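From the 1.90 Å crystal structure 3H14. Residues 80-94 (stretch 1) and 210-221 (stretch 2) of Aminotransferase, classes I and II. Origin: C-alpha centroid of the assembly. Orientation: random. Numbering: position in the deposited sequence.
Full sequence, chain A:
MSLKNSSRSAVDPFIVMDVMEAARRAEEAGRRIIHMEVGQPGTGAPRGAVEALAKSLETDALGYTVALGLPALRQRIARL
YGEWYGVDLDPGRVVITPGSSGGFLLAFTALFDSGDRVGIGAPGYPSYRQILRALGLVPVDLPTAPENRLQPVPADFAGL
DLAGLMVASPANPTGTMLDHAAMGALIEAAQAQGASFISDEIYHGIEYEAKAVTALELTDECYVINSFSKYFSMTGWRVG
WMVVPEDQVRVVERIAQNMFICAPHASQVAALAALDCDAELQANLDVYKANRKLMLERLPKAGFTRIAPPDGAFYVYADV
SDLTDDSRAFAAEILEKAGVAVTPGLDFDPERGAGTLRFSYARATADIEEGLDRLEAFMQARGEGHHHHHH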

# COMPACT_ATOMS: atom_id res chain seq x y z
N LEU A 80 -12.35 -10.86 -12.22
CA LEU A 80 -11.73 -9.53 -12.17
C LEU A 80 -10.45 -9.45 -13.02
O LEU A 80 -10.20 -8.43 -13.69
CB LEU A 80 -11.48 -9.11 -10.69
CG LEU A 80 -10.62 -7.86 -10.41
CD1 LEU A 80 -11.05 -7.14 -9.14
CD2 LEU A 80 -9.17 -8.20 -10.33
N TYR A 81 -9.66 -10.52 -13.05
CA TYR A 81 -8.40 -10.52 -13.80
C TYR A 81 -8.64 -10.45 -15.30
O TYR A 81 -7.87 -9.80 -16.01
CB TYR A 81 -7.48 -11.69 -13.39
CG TYR A 81 -6.74 -11.38 -12.08
CD1 TYR A 81 -5.56 -10.65 -12.08
CD2 TYR A 81 -7.26 -11.76 -10.84
CE1 TYR A 81 -4.89 -10.34 -10.91
CE2 TYR A 81 -6.60 -11.45 -9.65
CZ TYR A 81 -5.41 -10.73 -9.69
OH TYR A 81 -4.73 -10.42 -8.52
N GLY A 82 -9.70 -11.10 -15.78
CA GLY A 82 -10.10 -10.94 -17.17
C GLY A 82 -10.60 -9.53 -17.48
O GLY A 82 -10.15 -8.89 -18.43
N GLU A 83 -11.51 -9.05 -16.65
CA GLU A 83 -12.16 -7.78 -16.90
C GLU A 83 -11.19 -6.60 -16.73
O GLU A 83 -11.23 -5.66 -17.51
CB GLU A 83 -13.39 -7.64 -16.00
CG GLU A 83 -14.50 -8.63 -16.36
CD GLU A 83 -15.74 -8.51 -15.50
OE1 GLU A 83 -15.75 -7.71 -14.54
OE2 GLU A 83 -16.72 -9.24 -15.78
N TRP A 84 -10.31 -6.65 -15.73
CA TRP A 84 -9.35 -5.56 -15.50
C TRP A 84 -8.07 -5.64 -16.37
O TRP A 84 -7.55 -4.60 -16.76
CB TRP A 84 -8.98 -5.51 -14.01
CG TRP A 84 -9.97 -4.77 -13.18
CD1 TRP A 84 -11.22 -4.40 -13.53
CD2 TRP A 84 -9.78 -4.33 -11.83
NE1 TRP A 84 -11.83 -3.74 -12.49
CE2 TRP A 84 -10.96 -3.68 -11.44
CE3 TRP A 84 -8.72 -4.41 -10.92
CZ2 TRP A 84 -11.12 -3.12 -10.17
CZ3 TRP A 84 -8.87 -3.85 -9.68
CH2 TRP A 84 -10.07 -3.22 -9.31
N TYR A 85 -7.58 -6.85 -16.66
CA TYR A 85 -6.27 -7.00 -17.32
C TYR A 85 -6.24 -7.84 -18.61
O TYR A 85 -5.18 -7.99 -19.24
CB TYR A 85 -5.27 -7.62 -16.34
CG TYR A 85 -5.24 -6.96 -14.98
CD1 TYR A 85 -4.54 -5.76 -14.76
CD2 TYR A 85 -5.91 -7.53 -13.92
CE1 TYR A 85 -4.53 -5.16 -13.49
CE2 TYR A 85 -5.90 -6.94 -12.64
CZ TYR A 85 -5.21 -5.75 -12.44
OH TYR A 85 -5.21 -5.18 -11.19
N GLY A 86 -7.39 -8.42 -18.97
CA GLY A 86 -7.44 -9.39 -20.05
C GLY A 86 -6.60 -10.61 -19.75
O GLY A 86 -6.06 -11.22 -20.66
N VAL A 87 -6.48 -10.96 -18.47
CA VAL A 87 -5.77 -12.18 -18.07
C VAL A 87 -6.76 -13.30 -17.76
O VAL A 87 -7.65 -13.13 -16.95
CB VAL A 87 -4.86 -11.93 -16.85
CG1 VAL A 87 -4.51 -13.23 -16.18
CG2 VAL A 87 -3.59 -11.20 -17.28
N ASP A 88 -6.58 -14.45 -18.41
CA ASP A 88 -7.39 -15.64 -18.16
C ASP A 88 -6.78 -16.40 -16.99
O ASP A 88 -5.69 -16.96 -17.11
CB ASP A 88 -7.42 -16.53 -19.42
CG ASP A 88 -8.48 -17.64 -19.34
OD1 ASP A 88 -9.54 -17.48 -20.00
OD2 ASP A 88 -8.26 -18.67 -18.64
N LEU A 89 -7.48 -16.42 -15.86
CA LEU A 89 -6.91 -16.98 -14.64
C LEU A 89 -7.82 -18.05 -14.09
O LEU A 89 -9.00 -17.84 -13.96
CB LEU A 89 -6.72 -15.88 -13.60
CG LEU A 89 -6.07 -16.24 -12.25
CD1 LEU A 89 -4.61 -16.69 -12.43
CD2 LEU A 89 -6.19 -15.04 -11.28
N ASP A 90 -7.23 -19.19 -13.74
CA ASP A 90 -7.95 -20.26 -13.08
C ASP A 90 -8.23 -19.84 -11.63
O ASP A 90 -7.31 -19.39 -10.94
CB ASP A 90 -7.09 -21.53 -13.13
CG ASP A 90 -7.62 -22.64 -12.26
OD1 ASP A 90 -8.84 -22.83 -12.16
OD2 ASP A 90 -6.78 -23.34 -11.66
N PRO A 91 -9.49 -19.93 -11.18
CA PRO A 91 -9.80 -19.62 -9.77
C PRO A 91 -9.10 -20.48 -8.74
O PRO A 91 -8.96 -20.06 -7.60
CB PRO A 91 -11.32 -19.80 -9.67
CG PRO A 91 -11.76 -20.40 -10.94
CD PRO A 91 -10.70 -20.23 -11.96
N GLY A 92 -8.63 -21.65 -9.15
CA GLY A 92 -7.84 -22.51 -8.28
C GLY A 92 -6.55 -21.85 -7.82
O GLY A 92 -5.98 -22.25 -6.81
N ARG A 93 -6.06 -20.87 -8.57
CA ARG A 93 -4.82 -20.16 -8.22
C ARG A 93 -5.04 -18.96 -7.31
O ARG A 93 -4.08 -18.35 -6.90
CB ARG A 93 -4.09 -19.69 -9.50
CG ARG A 93 -3.38 -20.83 -10.22
CD ARG A 93 -2.92 -20.44 -11.60
NE ARG A 93 -1.90 -19.41 -11.48
CZ ARG A 93 -1.48 -18.63 -12.46
NH1 ARG A 93 -1.92 -18.78 -13.71
NH2 ARG A 93 -0.55 -17.71 -12.20
N VAL A 94 -6.31 -18.60 -7.05
CA VAL A 94 -6.67 -17.49 -6.15
C VAL A 94 -6.78 -18.06 -4.75
O VAL A 94 -7.49 -19.04 -4.53
CB VAL A 94 -8.00 -16.81 -6.58
CG1 VAL A 94 -8.43 -15.63 -5.57
CG2 VAL A 94 -7.87 -16.29 -7.96
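Stretch 2, residues 210-221: AKAVTALELTDE

How does stretch 2 run over stretch 1? It follows the same order, Lys-211 near the helix end at Trp-84 and Asp-220 near Arg-93. It is extended through Thr-214, makes a 3-10 turn at 215-217, then continues as loop. The CA atoms of Tyr-85 and Thr-214 lie 7.2 Å apart, those of Val-87 and Glu-217 6.6 Å.

What satisfies the polar groups at the helix end? Lys-211 NZ donates to its neighbour Ala-212 O at 3.0 Å and only weakly to Trp-84 O at 3.4 Å. Thr-214 N donates to Glu-217 OE1 at 3.3 Å, and Glu-217 N to Thr-214 O at 3.0 Å, so the turn largely serves itself. Tyr-85 OH and Tyr-81 OH are bonded elsewhere in the structure.

What fills the middle? Thr-214 CG2 sits over one face of the Tyr-85 ring, 3.9 Å from its centroid, a CH-pi contact. Leu-216 CD1 packs against Tyr-81 CE1 at 3.8 Å and Leu-89 CD1 at 4.4 Å.

What pins the far end? Arg-93 forms a salt bridge with Asp-220: NH2 and NH1 both donate to OD1, at 3.0 and 3.1 Å. A water accepts from Arg-93 NH2 at 3.0 Å and donates to Asp-220 O at 3.0 Å, bridging side chain to backbone.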

# COMPACT_ATOMS: atom_id res chain seq x y z
N ALA A 210 -2.49 6.46 -15.85
CA ALA A 210 -1.70 5.25 -16.08
C ALA A 210 -2.46 3.96 -15.71
O ALA A 210 -3.05 3.88 -14.66
CB ALA A 210 -0.41 5.32 -15.29
N LYS A 211 -2.43 2.96 -16.58
CA LYS A 211 -3.10 1.69 -16.33
C LYS A 211 -2.18 0.78 -15.49
O LYS A 211 -1.01 0.60 -15.82
CB LYS A 211 -3.44 1.02 -17.67
CG LYS A 211 -4.15 -0.29 -17.58
CD LYS A 211 -5.51 -0.20 -16.97
CE LYS A 211 -6.09 -1.60 -16.74
NZ LYS A 211 -5.47 -2.23 -15.54
N ALA A 212 -2.72 0.21 -14.41
CA ALA A 212 -1.95 -0.70 -13.56
C ALA A 212 -1.67 -1.95 -14.37
O ALA A 212 -2.48 -2.34 -15.22
CB ALA A 212 -2.69 -1.05 -12.26
N VAL A 213 -0.48 -2.51 -14.16
CA VAL A 213 -0.08 -3.74 -14.84
C VAL A 213 0.09 -4.86 -13.83
O VAL A 213 0.95 -4.79 -13.00
CB VAL A 213 1.26 -3.58 -15.61
CG1 VAL A 213 1.56 -4.86 -16.36
CG2 VAL A 213 1.19 -2.39 -16.58
N THR A 214 -0.74 -5.91 -13.91
CA THR A 214 -0.54 -7.06 -13.04
C THR A 214 0.69 -7.82 -13.51
O THR A 214 0.91 -7.95 -14.71
CB THR A 214 -1.77 -8.01 -12.91
OG1 THR A 214 -1.45 -9.04 -11.98
CG2 THR A 214 -2.13 -8.68 -14.21
N ALA A 215 1.49 -8.30 -12.56
CA ALA A 215 2.64 -9.14 -12.87
C ALA A 215 2.24 -10.38 -13.67
O ALA A 215 3.06 -10.91 -14.41
CB ALA A 215 3.35 -9.56 -11.62
N LEU A 216 0.99 -10.81 -13.52
CA LEU A 216 0.43 -11.93 -14.31
C LEU A 216 0.40 -11.69 -15.84
O LEU A 216 0.37 -12.63 -16.60
CB LEU A 216 -0.97 -12.28 -13.80
CG LEU A 216 -0.98 -12.62 -12.30
CD1 LEU A 216 -2.37 -12.97 -11.85
CD2 LEU A 216 -0.05 -13.79 -12.00
N GLU A 217 0.43 -10.45 -16.27
CA GLU A 217 0.54 -10.12 -17.70
C GLU A 217 1.93 -10.43 -18.28
O GLU A 217 2.09 -10.43 -19.50
CB GLU A 217 0.23 -8.65 -17.94
CG GLU A 217 -1.25 -8.22 -17.77
CD GLU A 217 -1.45 -6.72 -17.97
OE1 GLU A 217 -1.80 -6.00 -17.00
OE2 GLU A 217 -1.22 -6.25 -19.10
N LEU A 218 2.92 -10.65 -17.42
CA LEU A 218 4.31 -10.91 -17.83
C LEU A 218 4.82 -12.27 -17.43
O LEU A 218 5.67 -12.82 -18.12
CB LEU A 218 5.26 -9.84 -17.26
CG LEU A 218 5.08 -8.49 -17.96
CD1 LEU A 218 4.96 -7.35 -16.97
CD2 LEU A 218 6.15 -8.20 -19.02
N THR A 219 4.36 -12.81 -16.30
CA THR A 219 4.78 -14.14 -15.87
C THR A 219 3.76 -14.78 -14.97
O THR A 219 2.98 -14.09 -14.34
CB THR A 219 6.13 -14.10 -15.09
OG1 THR A 219 6.62 -15.44 -14.88
CG2 THR A 219 5.96 -13.36 -13.73
N ASP A 220 3.78 -16.11 -14.89
CA ASP A 220 3.03 -16.80 -13.87
C ASP A 220 3.91 -17.14 -12.68
O ASP A 220 3.39 -17.47 -11.62
CB ASP A 220 2.35 -18.05 -14.44
CG ASP A 220 1.18 -17.72 -15.36
OD1 ASP A 220 0.27 -16.96 -14.97
OD2 ASP A 220 1.18 -18.23 -16.51
N GLU A 221 5.23 -17.04 -12.84
CA GLU A 221 6.18 -17.38 -11.78
C GLU A 221 6.43 -16.19 -10.84
O GLU A 221 7.49 -15.55 -10.83
CB GLU A 221 7.49 -17.95 -12.36
CG GLU A 221 7.30 -19.21 -13.23
CD GLU A 221 6.41 -20.29 -12.62
OE1 GLU A 221 6.68 -20.74 -11.47
OE2 GLU A 221 5.43 -20.69 -13.29
O HOH W 1 1.05 -16.56 -9.95